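Local atomic coordinates of MIP07328p (Drosophila melanogaster, PDB entry 6FKK), a protein that is a semaphorin that probably acts as a chemorepellent axon guidance cue, binding semaphorin receptors through its extracellular sema domain. Residues N152-F157 with V198-R203; Y163-A168 with P175-E180. One frame throughout, in Å; residues are numbered along the deposited sequence.

Contact 1: residues N152-F157 with V198-R203; sequences NSTYAF and VGAIER. With NAG (2-acetamido-2-deoxy-beta-D-glucopyranose), chain E.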
loop_
_atom_site.group_PDB
_atom_site.type_symbol
_atom_site.label_atom_id
_atom_site.label_comp_id
_atom_site.label_asym_id
_atom_site.label_seq_id
_atom_site.Cartn_x
_atom_site.Cartn_y
_atom_site.Cartn_z
ATOM N N ASN A 152 -2.050 -5.638 10.450
ATOM C CA ASN A 152 -0.643 -5.387 10.728
ATOM C C ASN A 152 0.293 -6.191 9.834
ATOM O O ASN A 152 1.507 -5.967 9.879
ATOM C CB ASN A 152 -0.326 -5.705 12.199
ATOM C CG ASN A 152 -0.517 -7.177 12.526
ATOM O OD1 ASN A 152 -1.275 -7.869 11.846
ATOM N ND2 ASN A 152 0.165 -7.671 13.559
ATOM N N SER A 153 -0.237 -7.111 9.026
ATOM C CA SER A 153 0.573 -8.068 8.285
ATOM C C SER A 153 0.139 -8.115 6.825
ATOM O O SER A 153 -1.010 -7.812 6.491
ATOM C CB SER A 153 0.473 -9.470 8.905
ATOM O OG SER A 153 -0.864 -9.935 8.912
ATOM N N THR A 154 1.073 -8.511 5.958
ATOM C CA THR A 154 0.847 -8.549 4.519
ATOM C C THR A 154 1.525 -9.786 3.938
ATOM O O THR A 154 2.185 -10.552 4.649
ATOM C CB THR A 154 1.363 -7.273 3.843
ATOM O OG1 THR A 154 0.915 -7.236 2.482
ATOM C CG2 THR A 154 2.886 -7.236 3.871
ATOM N N TYR A 155 1.365 -9.979 2.631
ATOM C CA TYR A 155 1.943 -11.133 1.955
ATOM C C TYR A 155 2.083 -10.817 0.473
ATOM O O TYR A 155 1.612 -9.786 -0.012
ATOM C CB TYR A 155 1.091 -12.389 2.160
ATOM C CG TYR A 155 -0.216 -12.371 1.397
ATOM C CD1 TYR A 155 -1.331 -11.717 1.904
ATOM C CD2 TYR A 155 -0.336 -13.008 0.167
ATOM C CE1 TYR A 155 -2.526 -11.697 1.208
ATOM C CE2 TYR A 155 -1.527 -12.993 -0.535
ATOM C CZ TYR A 155 -2.619 -12.336 -0.011
ATOM O OH TYR A 155 -3.808 -12.318 -0.707
ATOM N N ALA A 156 2.727 -11.737 -0.244
ATOM C CA ALA A 156 2.899 -11.608 -1.686
ATOM C C ALA A 156 3.253 -12.973 -2.258
ATOM O O ALA A 156 4.189 -13.621 -1.780
ATOM C CB ALA A 156 3.987 -10.585 -2.027
ATOM N N PHE A 157 2.506 -13.402 -3.274
ATOM C CA PHE A 157 2.724 -14.687 -3.931
ATOM C C PHE A 157 3.549 -14.446 -5.191
ATOM O O PHE A 157 3.039 -13.916 -6.183
ATOM C CB PHE A 157 1.392 -15.358 -4.258
ATOM C CG PHE A 157 1.514 -16.813 -4.618
ATOM C CD1 PHE A 157 1.577 -17.780 -3.629
ATOM C CD2 PHE A 157 1.554 -17.214 -5.943
ATOM C CE1 PHE A 157 1.684 -19.120 -3.954
ATOM C CE2 PHE A 157 1.660 -18.552 -6.276
ATOM C CZ PHE A 157 1.726 -19.505 -5.280
ATOM N N VAL A 198 2.674 -2.987 5.959
ATOM C CA VAL A 198 1.653 -2.302 5.173
ATOM C C VAL A 198 1.581 -2.788 3.734
ATOM O O VAL A 198 0.645 -2.401 3.018
ATOM C CB VAL A 198 1.852 -0.770 5.195
ATOM C CG1 VAL A 198 1.981 -0.258 6.625
ATOM C CG2 VAL A 198 3.061 -0.377 4.362
ATOM N N GLY A 199 2.524 -3.609 3.276
ATOM C CA GLY A 199 2.463 -4.100 1.912
ATOM C C GLY A 199 3.680 -4.872 1.450
ATOM O O GLY A 199 4.752 -4.793 2.059
ATOM N N ALA A 200 3.522 -5.626 0.363
ATOM C CA ALA A 200 4.603 -6.410 -0.214
ATOM C C ALA A 200 4.459 -6.404 -1.727
ATOM O O ALA A 200 3.379 -6.694 -2.248
ATOM C CB ALA A 200 4.597 -7.847 0.320
ATOM N N ILE A 201 5.541 -6.068 -2.429
ATOM C CA ILE A 201 5.536 -5.968 -3.884
ATOM C C ILE A 201 6.669 -6.818 -4.442
ATOM O O ILE A 201 7.801 -6.753 -3.949
ATOM C CB ILE A 201 5.685 -4.513 -4.367
ATOM C CG1 ILE A 201 4.716 -3.582 -3.632
ATOM C CG2 ILE A 201 5.447 -4.444 -5.861
ATOM C CD1 ILE A 201 3.272 -3.747 -4.044
ATOM N N GLU A 202 6.366 -7.601 -5.474
ATOM C CA GLU A 202 7.374 -8.347 -6.214
ATOM C C GLU A 202 7.941 -7.475 -7.327
ATOM O O GLU A 202 7.197 -6.764 -8.010
ATOM C CB GLU A 202 6.768 -9.625 -6.801
ATOM C CG GLU A 202 7.710 -10.428 -7.687
ATOM C CD GLU A 202 6.978 -11.437 -8.553
ATOM O OE1 GLU A 202 5.729 -11.468 -8.508
ATOM O OE2 GLU A 202 7.650 -12.199 -9.282
ATOM N N ARG A 203 9.260 -7.529 -7.509
ATOM C CA ARG A 203 9.906 -6.688 -8.516
ATOM C C ARG A 203 11.298 -7.220 -8.825
ATOM O O ARG A 203 12.135 -7.316 -7.922
ATOM C CB ARG A 203 9.986 -5.240 -8.038
ATOM C CG ARG A 203 10.682 -4.295 -9.005
ATOM C CD ARG A 203 9.788 -3.932 -10.178
ATOM N NE ARG A 203 10.380 -2.880 -10.999
ATOM C CZ ARG A 203 9.718 -2.192 -11.921
ATOM N NH1 ARG A 203 8.433 -2.440 -12.140
ATOM N NH2 ARG A 203 10.337 -1.251 -12.621
HETATM C C1 NAG E . 1.072 -6.971 14.433
HETATM C C2 NAG E . 0.525 -7.127 15.866
HETATM C C3 NAG E . 1.546 -6.665 16.908
HETATM C C4 NAG E . 2.900 -7.318 16.670
HETATM C C5 NAG E . 3.347 -7.044 15.242
HETATM C C6 NAG E . 4.672 -7.686 14.902
HETATM C C7 NAG E . -0.863 -5.084 15.964
HETATM C C8 NAG E . -2.250 -4.550 16.163
HETATM N N2 NAG E . -0.735 -6.417 16.030
HETATM O O3 NAG E . 1.071 -7.002 18.206
HETATM O O4 NAG E . 3.863 -6.793 17.577
HETATM O O5 NAG E . 2.373 -7.580 14.336
HETATM O O6 NAG E . 5.558 -7.667 16.013
HETATM O O7 NAG E . 0.092 -4.340 15.751
#

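Contact 2: residues Y163-A168 with P175-E180; sequences YSATVA and PLIYRE. With NAG (2-acetamido-2-deoxy-beta-D-glucopyranose), chain E.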
loop_
_atom_site.group_PDB
_atom_site.type_symbol
_atom_site.label_atom_id
_atom_site.label_comp_id
_atom_site.label_asym_id
_atom_site.label_seq_id
_atom_site.Cartn_x
_atom_site.Cartn_y
_atom_site.Cartn_z
ATOM N N TYR A 163 5.333 -15.333 0.170
ATOM C CA TYR A 163 6.248 -14.527 0.976
ATOM C C TYR A 163 5.416 -13.785 2.014
ATOM O O TYR A 163 4.794 -12.762 1.714
ATOM C CB TYR A 163 7.052 -13.575 0.097
ATOM C CG TYR A 163 8.083 -14.278 -0.756
ATOM C CD1 TYR A 163 7.714 -14.941 -1.918
ATOM C CD2 TYR A 163 9.423 -14.290 -0.394
ATOM C CE1 TYR A 163 8.648 -15.595 -2.697
ATOM C CE2 TYR A 163 10.367 -14.939 -1.169
ATOM C CZ TYR A 163 9.973 -15.591 -2.319
ATOM O OH TYR A 163 10.902 -16.242 -3.095
ATOM N N SER A 164 5.403 -14.306 3.237
ATOM C CA SER A 164 4.541 -13.798 4.295
ATOM C C SER A 164 5.340 -12.967 5.292
ATOM O O SER A 164 6.497 -13.277 5.592
ATOM C CB SER A 164 3.845 -14.949 5.023
ATOM O OG SER A 164 2.985 -14.467 6.042
ATOM N N ALA A 165 4.709 -11.911 5.801
ATOM C CA ALA A 165 5.270 -11.073 6.856
ATOM C C ALA A 165 4.206 -10.916 7.936
ATOM O O ALA A 165 3.220 -10.205 7.731
ATOM C CB ALA A 165 5.704 -9.713 6.322
ATOM N N THR A 166 4.401 -11.569 9.080
ATOM C CA THR A 166 3.381 -11.571 10.122
ATOM C C THR A 166 4.050 -11.926 11.451
ATOM O O THR A 166 5.244 -11.672 11.636
ATOM C CB THR A 166 2.242 -12.532 9.723
ATOM O OG1 THR A 166 1.301 -12.653 10.802
ATOM C CG2 THR A 166 2.795 -13.901 9.372
ATOM N N VAL A 167 3.273 -12.484 12.374
ATOM C CA VAL A 167 3.787 -13.003 13.634
ATOM C C VAL A 167 3.670 -14.518 13.616
ATOM O O VAL A 167 2.753 -15.088 13.015
ATOM C CB VAL A 167 3.043 -12.419 14.849
ATOM C CG1 VAL A 167 3.519 -11.016 15.133
ATOM C CG2 VAL A 167 1.549 -12.436 14.599
ATOM N N ALA A 168 4.612 -15.173 14.295
ATOM C CA ALA A 168 4.617 -16.624 14.396
ATOM C C ALA A 168 4.008 -17.138 15.692
ATOM O O ALA A 168 3.714 -18.335 15.786
ATOM C CB ALA A 168 6.049 -17.162 14.263
ATOM N N PRO A 175 7.706 -11.327 15.390
ATOM C CA PRO A 175 7.539 -10.948 13.986
ATOM C C PRO A 175 8.574 -11.620 13.099
ATOM O O PRO A 175 9.715 -11.861 13.500
ATOM C CB PRO A 175 7.742 -9.430 14.012
ATOM C CG PRO A 175 8.688 -9.219 15.151
ATOM C CD PRO A 175 8.330 -10.255 16.186
ATOM N N LEU A 176 8.161 -11.923 11.871
ATOM C CA LEU A 176 9.075 -12.550 10.928
ATOM C C LEU A 176 8.635 -12.264 9.502
ATOM O O LEU A 176 7.505 -11.840 9.247
ATOM C CB LEU A 176 9.177 -14.067 11.154
ATOM C CG LEU A 176 7.948 -14.970 11.350
ATOM C CD1 LEU A 176 6.960 -14.941 10.193
ATOM C CD2 LEU A 176 8.416 -16.397 11.579
ATOM N N ILE A 177 9.560 -12.506 8.578
ATOM C CA ILE A 177 9.272 -12.627 7.155
ATOM C C ILE A 177 9.698 -14.027 6.739
ATOM O O ILE A 177 10.852 -14.416 6.954
ATOM C CB ILE A 177 10.001 -11.553 6.326
ATOM C CG1 ILE A 177 9.629 -10.151 6.817
ATOM C CG2 ILE A 177 9.662 -11.703 4.859
ATOM C CD1 ILE A 177 10.264 -9.032 6.016
ATOM N N TYR A 178 8.771 -14.785 6.161
ATOM C CA TYR A 178 8.945 -16.221 6.005
ATOM C C TYR A 178 8.577 -16.665 4.595
ATOM O O TYR A 178 7.679 -16.103 3.962
ATOM C CB TYR A 178 8.096 -16.971 7.044
ATOM C CG TYR A 178 8.097 -18.473 6.906
ATOM C CD1 TYR A 178 9.157 -19.233 7.377
ATOM C CD2 TYR A 178 7.025 -19.133 6.322
ATOM C CE1 TYR A 178 9.154 -20.607 7.260
ATOM C CE2 TYR A 178 7.014 -20.508 6.198
ATOM C CZ TYR A 178 8.081 -21.240 6.669
ATOM O OH TYR A 178 8.078 -22.610 6.550
ATOM N N ARG A 179 9.287 -17.692 4.115
ATOM C CA ARG A 179 9.034 -18.308 2.815
ATOM C C ARG A 179 9.850 -19.588 2.668
ATOM O O ARG A 179 11.084 -19.539 2.680
ATOM C CB ARG A 179 9.367 -17.334 1.677
ATOM C CG ARG A 179 8.894 -17.765 0.282
ATOM C CD ARG A 179 9.869 -18.712 -0.423
ATOM N NE ARG A 179 11.258 -18.272 -0.312
ATOM C CZ ARG A 179 12.302 -18.970 -0.750
ATOM N NH1 ARG A 179 12.119 -20.146 -1.335
ATOM N NH2 ARG A 179 13.531 -18.492 -0.606
ATOM N N GLU A 180 9.172 -20.728 2.512
ATOM C CA GLU A 180 9.820 -22.015 2.240
ATOM C C GLU A 180 10.928 -22.300 3.258
ATOM O O GLU A 180 12.092 -22.519 2.914
ATOM C CB GLU A 180 10.351 -22.061 0.802
ATOM C CG GLU A 180 10.881 -23.419 0.317
ATOM C CD GLU A 180 9.793 -24.444 0.044
ATOM O OE1 GLU A 180 8.610 -24.176 0.346
ATOM O OE2 GLU A 180 10.126 -25.528 -0.482
HETATM C C1 NAG E . 1.072 -6.971 14.433
HETATM C C2 NAG E . 0.525 -7.127 15.866
HETATM C C3 NAG E . 1.546 -6.665 16.908
HETATM C C4 NAG E . 2.900 -7.318 16.670
HETATM C C5 NAG E . 3.347 -7.044 15.242
HETATM C C6 NAG E . 4.672 -7.686 14.902
HETATM C C7 NAG E . -0.863 -5.084 15.964
HETATM C C8 NAG E . -2.250 -4.550 16.163
HETATM N N2 NAG E . -0.735 -6.417 16.030
HETATM O O3 NAG E . 1.071 -7.002 18.206
HETATM O O4 NAG E . 3.863 -6.793 17.577
HETATM O O5 NAG E . 2.373 -7.580 14.336
HETATM O O6 NAG E . 5.558 -7.667 16.013
HETATM O O7 NAG E . 0.092 -4.340 15.751
#

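Contact 1: residues N152-F157 with V198-R203
Two neighbouring sheets of the sema-domain beta-propeller meet here: strand 154-157 lies over the start of the next sheet, strand 198-203, at 14° to it. The axes come within 5.5 Å, yet no hydrogen bond crosses; side chains pack on each other and on backbone. T154 and A156 send their CB atoms toward the second strand. At T154, OG1 is anti to the backbone N (chi1 -170°), which leaves CG2 in the crowded position between N and the carbonyl carbon. Both branches rest against the G199 backbone from the same side: T154 CG2 sits 3.5 Å from G199 C, and T154 OG1 lies 3.5 Å from G199 CA; its nearest N-H across the contact, A200 N, is 3.7 Å away and not hydrogen-bonded. An alanine in place of T154 would remove both branches and would probably loosen the packing against G199. One step on, A200 points back, its CB 3.7 Å from A156 CB and 3.6 Å from the carbonyl oxygen Y155 O.

In propeller terms the first strand is sandwiched between sheets. Its alternate residues, Y155 and F157, face strand 86-91 of another sheet, where Y155 OH bonds to Y89 O. On the other side, V198 and G199 form a classic beta bulge opposite F210. At the far end E202 OE1 comes no closer than 4.3 Å to F157 O, and E202 OE2 forms a salt bridge with K234. Ahead of the strand, N152 turns away from the 198-203 segment and carries the N-linked glycan, its ND2 bonded to NAG C1 at 1.4 Å.

Contact 2: residues Y163-A168 with P175-E180
The Y163 ring carries R179 on one face: R179 CG stands 3.4 Å from the centroid of the Y163 ring, only 6° off the normal, a CH-pi contact through the aliphatic stem. Bends at chi2 (-84°) and chi3 (-45°) then carry the arginine along the ring toward the phenol end, so that Y163 OH lies over one face of the guanidinium, toward its rim. Y163 OH and R179 NE approach to 3.5 Å at an angle too poor for a hydrogen bond; R179 NH2 is instead bonded to D236 O. V207 and F209 of strand 206-214 also touch the Y163 side chain.

These two residues sit at one end of an antiparallel beta hairpin. S164 and Y178 form a hydrogen-bonded pair, S164 N to Y178 O at 3.0 Å and Y178 N to S164 O at 2.8 Å. T166 and L176 form the next, with L176 N to T166 O at 2.9 Å, although the chain turns a corner at T166. Between them, the non-hydrogen-bonded pair A165 and I177 touches through A165 CB and I177 CG1, and both side chains lean on F197 and F209. Beyond the corner, A168 CB meets L176 CD2 at 3.7 Å. V167 CG1, and P175 CB across from it, both meet the C6-O6 arm of the sugar, P175 CB at 3.4 Å from NAG O6.

The centres of the two contacts lie 10 Å apart within the sema domain. Along the chain, 152-157 comes first, then both halves of contact 2, and 198-203 last, so the hairpin falls between the partners of contact 1. Strands 154-158, 161-165 and 175-178 form one antiparallel sheet with 161-165 in the middle; A156 O to Y163 N and T154 O to A165 N are probable hydrogen bonds joining the two contacts directly. Contact 2 thus builds that sheet, and contact 1 sets its edge strand against the following one. Both touch the same NAG, which also hydrogen-bonds to G172 O in the connection between the two strands of contact 2, so the glycan spans the two contacts.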